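Local atomic coordinates of rubber oxygenase (Streptomyces sp., PDB entry 5O1L), a protein that cleaves the double bonds of poly(cis-1,4-isoprene) in natural and synthetic rubber oxidatively with O2, using one non-covalently bound b-type heme, to give oligo-isoprenoids with keto and aldehyde ends. Residues Trp110-Lys113 against Ala114-Asp117; Arg248-Thr251 against Ala252-Glu255; Glu255-Leu258 against His259-Val263; Ala277-Asp280 against Ala281-Gln285. All coordinates share one frame; numbering follows the deposited sequence.

Interaction 1: residues Trp110-Lys113 against Ala114-Asp117; sequences WADK and AALD. With EDO (1,2-ethanediol), chain G.
An N-cap opens helix 113-125: D112, the last residue before the first turn, turns its carboxylate back onto the amide of A115. D112 OD1 accepts from A115 N at 3.0 Å, met on its anti side and 25° out of the carboxylate plane. CG stands anti to the backbone N (chi1 -176°), which carries the carboxylate alongside the amides of the opening turn. The carbonyl of the same residue takes L116 N (D112 O to L116 N 2.9 Å), starting the helical pattern that K113 O and D117 N continue. K113, the next residue, reaches one turn along the helix to D117; its chain runs extended and bends only at chi4, so that NZ meets the syn lone pair of D117 OD2 at 2.8 Å in a salt bridge. A 1,2-ethanediol, probably from the crystallisation liquor, occupies the helix mouth: A114 N donates to its O1 at 3.0 Å, while its O2 donates to D112 OD2 at 3.1 Å. An acidic cap here should suit the positive end of the helix dipole. D112 N is hydrogen-bonded to H259 NE2, and L116 packs on the same histidine, which belongs to helix 251-267.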
loop_
_atom_site.group_PDB
_atom_site.type_symbol
_atom_site.label_atom_id
_atom_site.label_comp_id
_atom_site.label_asym_id
_atom_site.label_seq_id
_atom_site.Cartn_x
_atom_site.Cartn_y
_atom_site.Cartn_z
ATOM N N TRP A 110 -14.398 -16.515 -1.717
ATOM C CA TRP A 110 -13.802 -16.560 -2.988
ATOM C C TRP A 110 -12.286 -16.539 -2.950
ATOM O O TRP A 110 -11.651 -16.576 -4.007
ATOM C CB TRP A 110 -14.306 -15.381 -3.826
ATOM C CG TRP A 110 -14.365 -14.039 -3.153
ATOM C CD1 TRP A 110 -15.380 -13.451 -2.527
ATOM C CD2 TRP A 110 -13.269 -13.092 -3.063
ATOM N NE1 TRP A 110 -15.053 -12.209 -2.044
ATOM C CE2 TRP A 110 -13.730 -11.994 -2.363
ATOM C CE3 TRP A 110 -11.968 -13.084 -3.517
ATOM C CZ2 TRP A 110 -12.942 -10.863 -2.152
ATOM C CZ3 TRP A 110 -11.200 -11.922 -3.277
ATOM C CH2 TRP A 110 -11.704 -10.881 -2.595
ATOM N N ALA A 111 -11.695 -16.551 -1.770
ATOM C CA ALA A 111 -10.224 -16.682 -1.701
ATOM C C ALA A 111 -9.777 -18.021 -2.173
ATOM O O ALA A 111 -10.393 -19.082 -1.822
ATOM C CB ALA A 111 -9.765 -16.470 -0.300
ATOM N N ASP A 112 -8.743 -18.061 -3.001
ATOM C CA ASP A 112 -8.210 -19.282 -3.556
ATOM C C ASP A 112 -6.790 -19.482 -3.020
ATOM O O ASP A 112 -5.877 -18.737 -3.371
ATOM C CB ASP A 112 -8.237 -19.147 -5.035
ATOM C CG ASP A 112 -7.795 -20.380 -5.764
ATOM O OD1 ASP A 112 -6.642 -20.825 -5.651
ATOM O OD2 ASP A 112 -8.647 -20.956 -6.506
ATOM N N LYS A 113 -6.617 -20.483 -2.180
ATOM C CA LYS A 113 -5.353 -20.707 -1.476
ATOM C C LYS A 113 -4.243 -20.917 -2.469
ATOM O O LYS A 113 -3.114 -20.351 -2.256
ATOM C CB LYS A 113 -5.457 -21.964 -0.593
ATOM C CG LYS A 113 -4.110 -22.463 0.002
ATOM C CD LYS A 113 -4.139 -23.806 0.769
ATOM C CE LYS A 113 -2.876 -23.977 1.643
ATOM N NZ LYS A 113 -1.612 -23.519 1.005
ATOM N N ALA A 114 -4.450 -21.704 -3.532
ATOM C CA ALA A 114 -3.401 -21.977 -4.496
ATOM C C ALA A 114 -2.927 -20.675 -5.168
ATOM O O ALA A 114 -1.725 -20.464 -5.378
ATOM C CB ALA A 114 -3.817 -22.961 -5.508
ATOM N N ALA A 115 -3.874 -19.810 -5.503
ATOM C CA ALA A 115 -3.501 -18.573 -6.151
ATOM C C ALA A 115 -2.785 -17.657 -5.200
ATOM O O ALA A 115 -1.864 -16.943 -5.573
ATOM C CB ALA A 115 -4.717 -17.860 -6.707
ATOM N N LEU A 116 -3.256 -17.597 -3.973
ATOM C CA LEU A 116 -2.556 -16.809 -2.986
ATOM C C LEU A 116 -1.100 -17.263 -2.831
ATOM O O LEU A 116 -0.217 -16.446 -2.713
ATOM C CB LEU A 116 -3.291 -16.789 -1.654
ATOM C CG LEU A 116 -4.623 -16.064 -1.633
ATOM C CD1 LEU A 116 -5.306 -16.368 -0.283
ATOM C CD2 LEU A 116 -4.538 -14.635 -1.961
ATOM N N ASP A 117 -0.904 -18.555 -2.786
ATOM C CA ASP A 117 0.466 -19.121 -2.679
ATOM C C ASP A 117 1.272 -18.740 -3.899
ATOM O O ASP A 117 2.488 -18.370 -3.795
ATOM C CB ASP A 117 0.408 -20.633 -2.577
ATOM C CG ASP A 117 -0.112 -21.174 -1.269
ATOM O OD1 ASP A 117 -0.315 -20.450 -0.267
ATOM O OD2 ASP A 117 -0.304 -22.443 -1.225
HETATM C C1 EDO G . -7.852 -23.698 -4.604
HETATM O O1 EDO G . -6.859 -23.426 -3.602
HETATM C C2 EDO G . -7.197 -24.014 -5.951
HETATM O O2 EDO G . -8.158 -23.946 -7.002
#

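Interaction 2: residues Arg248-Thr251 against Ala252-Glu255; sequences RVNT and ADAE
This is a local N-capping contact at the surface, where the loop after helix 224-244 turns into helix 251-267: N250 caps the first turn through D253. The amide oxygen of N250, OD1, accepts from D253 N at 2.8 Å, with the donor almost straight ahead of the carbonyl (C=O...N angle 176°). N250 CG lies between its own backbone N and carbonyl carbon (chi1 64°), folding the side chain back over the turn, and OD1 also comes to 3.3 Å from D253 CB. The amide and the D253 carboxylate cross at a slant, their planes 32° apart. One water joins the amide to the carboxylate, accepting from N250 ND2 and donating to D253 OD2; a second donates to both D253 OD2 and R248 O and accepts from N250 N. The other carboxylate oxygen, D253 OD1, belongs to a salt bridge with R118 of helix 113-125, so both carboxylate oxygens have partners and the negative charge is probably steadied. V249, just before the cap, rests its CG1 on A254 CB at 3.8 Å, and also touches F122 of helix 113-125. Backbone bonds from A254 N to N250 O and from E255 N to T251 O complete the turn. A further water accepts from A252 N at 2.9 Å.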
loop_
_atom_site.group_PDB
_atom_site.type_symbol
_atom_site.label_atom_id
_atom_site.label_comp_id
_atom_site.label_asym_id
_atom_site.label_seq_id
_atom_site.Cartn_x
_atom_site.Cartn_y
_atom_site.Cartn_z
ATOM N N ARG A 248 9.463 -10.723 -16.516
ATOM C CA ARG A 248 8.645 -11.809 -17.074
ATOM C C ARG A 248 7.475 -12.093 -16.153
ATOM O O ARG A 248 7.615 -12.585 -15.045
ATOM C CB ARG A 248 9.478 -13.036 -17.382
ATOM C CG ARG A 248 10.568 -12.770 -18.441
ATOM C CD ARG A 248 10.241 -11.894 -19.712
ATOM N NE ARG A 248 9.616 -12.755 -20.724
ATOM C CZ ARG A 248 8.951 -12.344 -21.806
ATOM N NH1 ARG A 248 8.361 -13.251 -22.610
ATOM N NH2 ARG A 248 8.841 -11.052 -22.102
ATOM N N VAL A 249 6.310 -11.598 -16.567
ATOM C CA VAL A 249 5.062 -11.769 -15.848
ATOM C C VAL A 249 4.115 -12.567 -16.746
ATOM O O VAL A 249 3.446 -11.924 -17.581
ATOM C CB VAL A 249 4.462 -10.452 -15.409
ATOM C CG1 VAL A 249 3.256 -10.756 -14.482
ATOM C CG2 VAL A 249 5.460 -9.591 -14.660
ATOM N N ASN A 250 4.058 -13.868 -16.501
ATOM C CA ASN A 250 3.150 -14.663 -17.269
ATOM C C ASN A 250 1.724 -14.446 -16.762
ATOM O O ASN A 250 1.491 -13.850 -15.683
ATOM C CB ASN A 250 3.573 -16.078 -17.327
ATOM C CG ASN A 250 3.579 -16.792 -15.970
ATOM O OD1 ASN A 250 2.751 -16.527 -15.103
ATOM N ND2 ASN A 250 4.473 -17.775 -15.790
ATOM N N THR A 251 0.753 -14.867 -17.540
ATOM C CA THR A 251 -0.627 -14.572 -17.225
ATOM C C THR A 251 -1.033 -15.142 -15.873
ATOM O O THR A 251 -1.765 -14.488 -15.092
ATOM C CB THR A 251 -1.541 -15.151 -18.286
ATOM O OG1 THR A 251 -1.251 -16.562 -18.526
ATOM C CG2 THR A 251 -1.356 -14.280 -19.539
ATOM N N ALA A 252 -0.609 -16.365 -15.574
ATOM C CA ALA A 252 -1.021 -16.999 -14.353
ATOM C C ALA A 252 -0.458 -16.228 -13.117
ATOM O O ALA A 252 -1.178 -16.027 -12.128
ATOM C CB ALA A 252 -0.550 -18.428 -14.281
ATOM N N ASP A 253 0.789 -15.788 -13.220
ATOM C CA ASP A 253 1.358 -15.025 -12.103
ATOM C C ASP A 253 0.699 -13.674 -11.983
ATOM O O ASP A 253 0.491 -13.191 -10.857
ATOM C CB ASP A 253 2.852 -14.811 -12.303
ATOM C CG ASP A 253 3.684 -16.027 -11.885
ATOM O OD1 ASP A 253 3.231 -16.897 -11.125
ATOM O OD2 ASP A 253 4.853 -16.058 -12.336
ATOM N N ALA A 254 0.390 -12.969 -13.062
ATOM C CA ALA A 254 -0.332 -11.729 -13.017
ATOM C C ALA A 254 -1.660 -11.904 -12.331
ATOM O O ALA A 254 -2.083 -11.053 -11.543
ATOM C CB ALA A 254 -0.529 -11.124 -14.377
ATOM N N GLU A 255 -2.369 -12.955 -12.680
ATOM C CA GLU A 255 -3.677 -13.216 -12.057
ATOM C C GLU A 255 -3.544 -13.535 -10.581
ATOM O O GLU A 255 -4.391 -13.134 -9.781
ATOM C CB GLU A 255 -4.393 -14.324 -12.759
ATOM C CG GLU A 255 -4.834 -13.901 -14.127
ATOM C CD GLU A 255 -5.740 -12.752 -14.205
ATOM O OE1 GLU A 255 -6.732 -12.761 -13.397
ATOM O OE2 GLU A 255 -5.533 -11.896 -15.105
HETATM O O HOH W 1 5.846 -14.730 -14.447
HETATM O O HOH W 2 5.199 -18.773 -12.896
HETATM O O HOH W 3 0.542 -18.253 -17.524
#

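Interaction 3: residues Glu255-Leu258 against His259-Val263; sequences EAYL and HVWQV
L258 O takes the shortest polar bond here, from Q262 N at 2.8 Å, one of four successive i to i+4 bonds that run through the middle of helix 251-267. Q262 CG also comes within 3.3 Å of L258 O. The Q262 side chain then extends beyond CG and crosses L258 at a slant, its amide carbon CD 3.7 Å from L258 CG. Its NE2 finds its strongest partner outside the helix, P276 O in the approach to helix 279-289, while OE1 receives a long, weak bond from H259 ND1. The imidazole of H259 has V263 CG2 over one face, 3.7 Å above the ring plane, and its NE2 has D112 N as partner. On another side of the helix Y257 and W261 lie side by side and point the same way. Y257 CG is anti to its backbone N (chi1 -179°) and W261 CG anti to its carbonyl carbon (chi1 -75°), and these two settings bring rings one turn apart together. The planes meet at 51°, with 4.6 Å between the centroid of the Y257 ring and that of the W261 five-membered ring. Y134 OH is hydrogen-bonded to both Y257 OH and W261 NE1, tying the two polar ends together. W261 also packs edge-to-face with W231, and its side chain lies about 5 Å from the heme. W261 CD1 lies over one face of the Y257 ring, 3.6 Å above its plane and offset toward the rim.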
loop_
_atom_site.group_PDB
_atom_site.type_symbol
_atom_site.label_atom_id
_atom_site.label_comp_id
_atom_site.label_asym_id
_atom_site.label_seq_id
_atom_site.Cartn_x
_atom_site.Cartn_y
_atom_site.Cartn_z
ATOM N N GLU A 255 -2.369 -12.955 -12.680
ATOM C CA GLU A 255 -3.677 -13.216 -12.057
ATOM C C GLU A 255 -3.544 -13.535 -10.581
ATOM O O GLU A 255 -4.391 -13.134 -9.781
ATOM C CB GLU A 255 -4.393 -14.324 -12.759
ATOM C CG GLU A 255 -4.834 -13.901 -14.127
ATOM C CD GLU A 255 -5.740 -12.752 -14.205
ATOM O OE1 GLU A 255 -6.732 -12.761 -13.397
ATOM O OE2 GLU A 255 -5.533 -11.896 -15.105
ATOM N N ALA A 256 -2.493 -14.245 -10.199
ATOM C CA ALA A 256 -2.296 -14.586 -8.795
ATOM C C ALA A 256 -1.933 -13.367 -7.986
ATOM O O ALA A 256 -2.420 -13.199 -6.859
ATOM C CB ALA A 256 -1.205 -15.621 -8.691
ATOM N N TYR A 257 -1.102 -12.493 -8.545
ATOM C CA TYR A 257 -0.786 -11.221 -7.896
ATOM C C TYR A 257 -2.039 -10.374 -7.699
ATOM O O TYR A 257 -2.284 -9.822 -6.596
ATOM C CB TYR A 257 0.294 -10.453 -8.697
ATOM C CG TYR A 257 0.722 -9.135 -8.132
ATOM C CD1 TYR A 257 1.644 -9.089 -7.157
ATOM C CD2 TYR A 257 0.200 -7.950 -8.558
ATOM C CE1 TYR A 257 2.062 -7.867 -6.655
ATOM C CE2 TYR A 257 0.612 -6.727 -8.071
ATOM C CZ TYR A 257 1.529 -6.712 -7.092
ATOM O OH TYR A 257 1.911 -5.464 -6.538
ATOM N N LEU A 258 -2.884 -10.230 -8.703
ATOM C CA LEU A 258 -4.147 -9.553 -8.535
ATOM C C LEU A 258 -4.975 -10.164 -7.412
ATOM O O LEU A 258 -5.526 -9.446 -6.584
ATOM C CB LEU A 258 -4.950 -9.590 -9.831
ATOM C CG LEU A 258 -6.353 -8.965 -9.765
ATOM C CD1 LEU A 258 -6.329 -7.498 -9.422
ATOM C CD2 LEU A 258 -6.978 -9.153 -11.142
ATOM N N HIS A 259 -5.037 -11.467 -7.380
ATOM C CA HIS A 259 -5.820 -12.181 -6.350
ATOM C C HIS A 259 -5.341 -11.860 -4.966
ATOM O O HIS A 259 -6.150 -11.619 -4.061
ATOM C CB HIS A 259 -5.853 -13.662 -6.639
ATOM C CG HIS A 259 -6.851 -14.414 -5.828
ATOM N ND1 HIS A 259 -8.206 -14.182 -5.975
ATOM C CD2 HIS A 259 -6.732 -15.331 -4.857
ATOM C CE1 HIS A 259 -8.860 -14.963 -5.094
ATOM N NE2 HIS A 259 -8.008 -15.686 -4.452
ATOM N N VAL A 260 -4.032 -11.870 -4.758
ATOM C CA VAL A 260 -3.507 -11.437 -3.438
ATOM C C VAL A 260 -4.023 -10.074 -3.074
ATOM O O VAL A 260 -4.444 -9.848 -1.915
ATOM C CB VAL A 260 -1.979 -11.485 -3.435
ATOM C CG1 VAL A 260 -1.398 -10.836 -2.191
ATOM C CG2 VAL A 260 -1.418 -12.854 -3.604
ATOM N N TRP A 261 -3.971 -9.117 -3.965
ATOM C CA TRP A 261 -4.436 -7.760 -3.725
ATOM C C TRP A 261 -5.922 -7.661 -3.572
ATOM O O TRP A 261 -6.428 -6.858 -2.790
ATOM C CB TRP A 261 -3.822 -6.770 -4.728
ATOM C CG TRP A 261 -2.418 -6.493 -4.413
ATOM C CD1 TRP A 261 -1.288 -7.133 -4.796
ATOM C CD2 TRP A 261 -2.007 -5.479 -3.453
ATOM N NE1 TRP A 261 -0.194 -6.569 -4.139
ATOM C CE2 TRP A 261 -0.614 -5.538 -3.372
ATOM C CE3 TRP A 261 -2.687 -4.553 -2.730
ATOM C CZ2 TRP A 261 0.119 -4.674 -2.539
ATOM C CZ3 TRP A 261 -1.991 -3.666 -1.953
ATOM C CH2 TRP A 261 -0.593 -3.776 -1.833
ATOM N N GLN A 262 -6.702 -8.494 -4.242
ATOM C CA GLN A 262 -8.149 -8.499 -4.076
ATOM C C GLN A 262 -8.512 -9.010 -2.667
ATOM O O GLN A 262 -9.308 -8.376 -1.984
ATOM C CB GLN A 262 -8.813 -9.383 -5.143
ATOM C CG GLN A 262 -8.780 -8.896 -6.592
ATOM C CD GLN A 262 -9.163 -9.968 -7.558
ATOM O OE1 GLN A 262 -8.867 -11.157 -7.390
ATOM N NE2 GLN A 262 -9.861 -9.508 -8.603
ATOM N N VAL A 263 -7.938 -10.149 -2.269
ATOM C CA VAL A 263 -8.242 -10.688 -0.983
ATOM C C VAL A 263 -7.783 -9.697 0.073
ATOM O O VAL A 263 -8.491 -9.448 1.040
ATOM C CB VAL A 263 -7.567 -12.029 -0.809
ATOM C CG1 VAL A 263 -7.576 -12.493 0.666
ATOM C CG2 VAL A 263 -8.174 -13.089 -1.735
#

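Interaction 4: residues Ala277-Asp280 against Ala281-Gln285; sequences ATWD and AANAQ
With T278 OG1 set between its own backbone N and carbonyl carbon (chi1 65°), the hydroxyl folds back to A281 N, while W279 CG, opposite the carbonyl carbon (chi1 -80°), sends the indole off the other way. The result is a threonine N-cap on helix 279-289. T278 OG1 accepts from A281 N at 3.1 Å and also lies 3.4 Å from A281 CB. The backbone of the same residue holds the next amide, T278 O taking A282 N, and W279 O and D280 O follow with N283 N and A284 N. W279 CE3 faces A282 and N283, one turn on, where A282 CB and N283 OD1 both approach obliquely at 4.0 Å. The N283 amide plane is nearly parallel to the indole, 19° away, as the two side chains cross. The polar end of the indole serves another helix: W279 NE1 donates to A254 O, and its ring packs on E255, Y257 and L258 of helix 251-267. M239 of helix 224-244 also touches W279, so the buried tryptophan is packed between its own helix, helix 224-244 and helix 251-267. D280, exposed, shares a water with N283. That water accepts from N283 ND2 at 3.2 Å and gives a weak bond to D280 OD1.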
loop_
_atom_site.group_PDB
_atom_site.type_symbol
_atom_site.label_atom_id
_atom_site.label_comp_id
_atom_site.label_asym_id
_atom_site.label_seq_id
_atom_site.Cartn_x
_atom_site.Cartn_y
_atom_site.Cartn_z
ATOM N N ALA A 277 -12.603 -6.820 -10.386
ATOM C CA ALA A 277 -12.550 -8.268 -10.593
ATOM C C ALA A 277 -11.427 -8.765 -11.512
ATOM O O ALA A 277 -10.998 -9.903 -11.394
ATOM C CB ALA A 277 -13.875 -8.835 -11.182
ATOM N N THR A 278 -10.940 -7.860 -12.355
ATOM C CA THR A 278 -9.976 -8.154 -13.388
ATOM C C THR A 278 -8.959 -7.054 -13.548
ATOM O O THR A 278 -9.193 -5.934 -13.122
ATOM C CB THR A 278 -10.709 -8.309 -14.768
ATOM O OG1 THR A 278 -11.301 -7.054 -15.135
ATOM C CG2 THR A 278 -11.715 -9.409 -14.736
ATOM N N TRP A 279 -7.792 -7.398 -14.169
ATOM C CA TRP A 279 -6.856 -6.381 -14.522
ATOM C C TRP A 279 -7.398 -5.315 -15.451
ATOM O O TRP A 279 -7.087 -4.178 -15.282
ATOM C CB TRP A 279 -5.587 -6.918 -15.115
ATOM C CG TRP A 279 -4.626 -7.428 -14.108
ATOM C CD1 TRP A 279 -4.200 -8.709 -13.957
ATOM C CD2 TRP A 279 -4.072 -6.669 -13.034
ATOM N NE1 TRP A 279 -3.312 -8.752 -12.927
ATOM C CE2 TRP A 279 -3.229 -7.530 -12.313
ATOM C CE3 TRP A 279 -4.179 -5.351 -12.618
ATOM C CZ2 TRP A 279 -2.560 -7.110 -11.172
ATOM C CZ3 TRP A 279 -3.515 -4.970 -11.477
ATOM C CH2 TRP A 279 -2.719 -5.858 -10.783
ATOM N N ASP A 280 -8.205 -5.731 -16.411
ATOM C CA ASP A 280 -8.803 -4.723 -17.290
ATOM C C ASP A 280 -9.605 -3.692 -16.511
ATOM O O ASP A 280 -9.440 -2.474 -16.727
ATOM C CB ASP A 280 -9.676 -5.384 -18.354
ATOM C CG ASP A 280 -8.883 -6.069 -19.442
ATOM O OD1 ASP A 280 -7.697 -5.773 -19.605
ATOM O OD2 ASP A 280 -9.552 -6.904 -20.161
ATOM N N ALA A 281 -10.400 -4.132 -15.560
ATOM C CA ALA A 281 -11.157 -3.239 -14.744
ATOM C C ALA A 281 -10.263 -2.346 -13.897
ATOM O O ALA A 281 -10.468 -1.141 -13.755
ATOM C CB ALA A 281 -12.182 -3.968 -13.914
ATOM N N ALA A 282 -9.239 -2.974 -13.287
ATOM C CA ALA A 282 -8.372 -2.192 -12.415
ATOM C C ALA A 282 -7.591 -1.123 -13.180
ATOM O O ALA A 282 -7.454 -0.016 -12.692
ATOM C CB ALA A 282 -7.374 -3.105 -11.742
ATOM N N ASN A 283 -7.096 -1.486 -14.375
ATOM C CA ASN A 283 -6.276 -0.576 -15.129
ATOM C C ASN A 283 -7.113 0.634 -15.603
ATOM O O ASN A 283 -6.672 1.757 -15.500
ATOM C CB ASN A 283 -5.649 -1.282 -16.328
ATOM C CG ASN A 283 -4.551 -2.259 -15.944
ATOM O OD1 ASN A 283 -3.938 -2.069 -14.929
ATOM N ND2 ASN A 283 -4.322 -3.249 -16.724
ATOM N N ALA A 284 -8.350 0.319 -15.989
ATOM C CA ALA A 284 -9.211 1.439 -16.409
ATOM C C ALA A 284 -9.602 2.341 -15.256
ATOM O O ALA A 284 -9.586 3.557 -15.385
ATOM C CB ALA A 284 -10.431 0.865 -17.069
ATOM N N GLN A 285 -9.868 1.750 -14.106
ATOM C CA GLN A 285 -10.203 2.513 -12.919
ATOM C C GLN A 285 -9.068 3.414 -12.434
ATOM O O GLN A 285 -9.286 4.562 -12.097
ATOM C CB GLN A 285 -10.740 1.650 -11.833
ATOM C CG GLN A 285 -11.173 2.375 -10.587
ATOM C CD GLN A 285 -11.833 1.469 -9.641
ATOM O OE1 GLN A 285 -11.215 0.790 -8.827
ATOM N NE2 GLN A 285 -13.146 1.296 -9.818
HETATM O O HOH W 4 -5.879 -3.011 -19.470
#

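In the fold
Interactions 1, 2 and 4 are helix starts, each with an N-cap side chain accepting from a backbone N-H three residues on: an aspartate carboxylate, an asparagine amide and a threonine hydroxyl. Interactions 1 and 2 are surface contacts and interaction 4 is partly buried. Interaction 3 is buried, in the mid-part of the helix that interaction 2 opens; the two share E255, and aromatic and apolar contacts replace the salt bridge and waters found at the surface. Helix 251-267 is the hub: its H259 joins interactions 1 and 3, and W279 of interaction 4 meets both interaction 2 and interaction 3. Interactions 1 and 4 do not touch, their nearest atoms being about 8 Å apart.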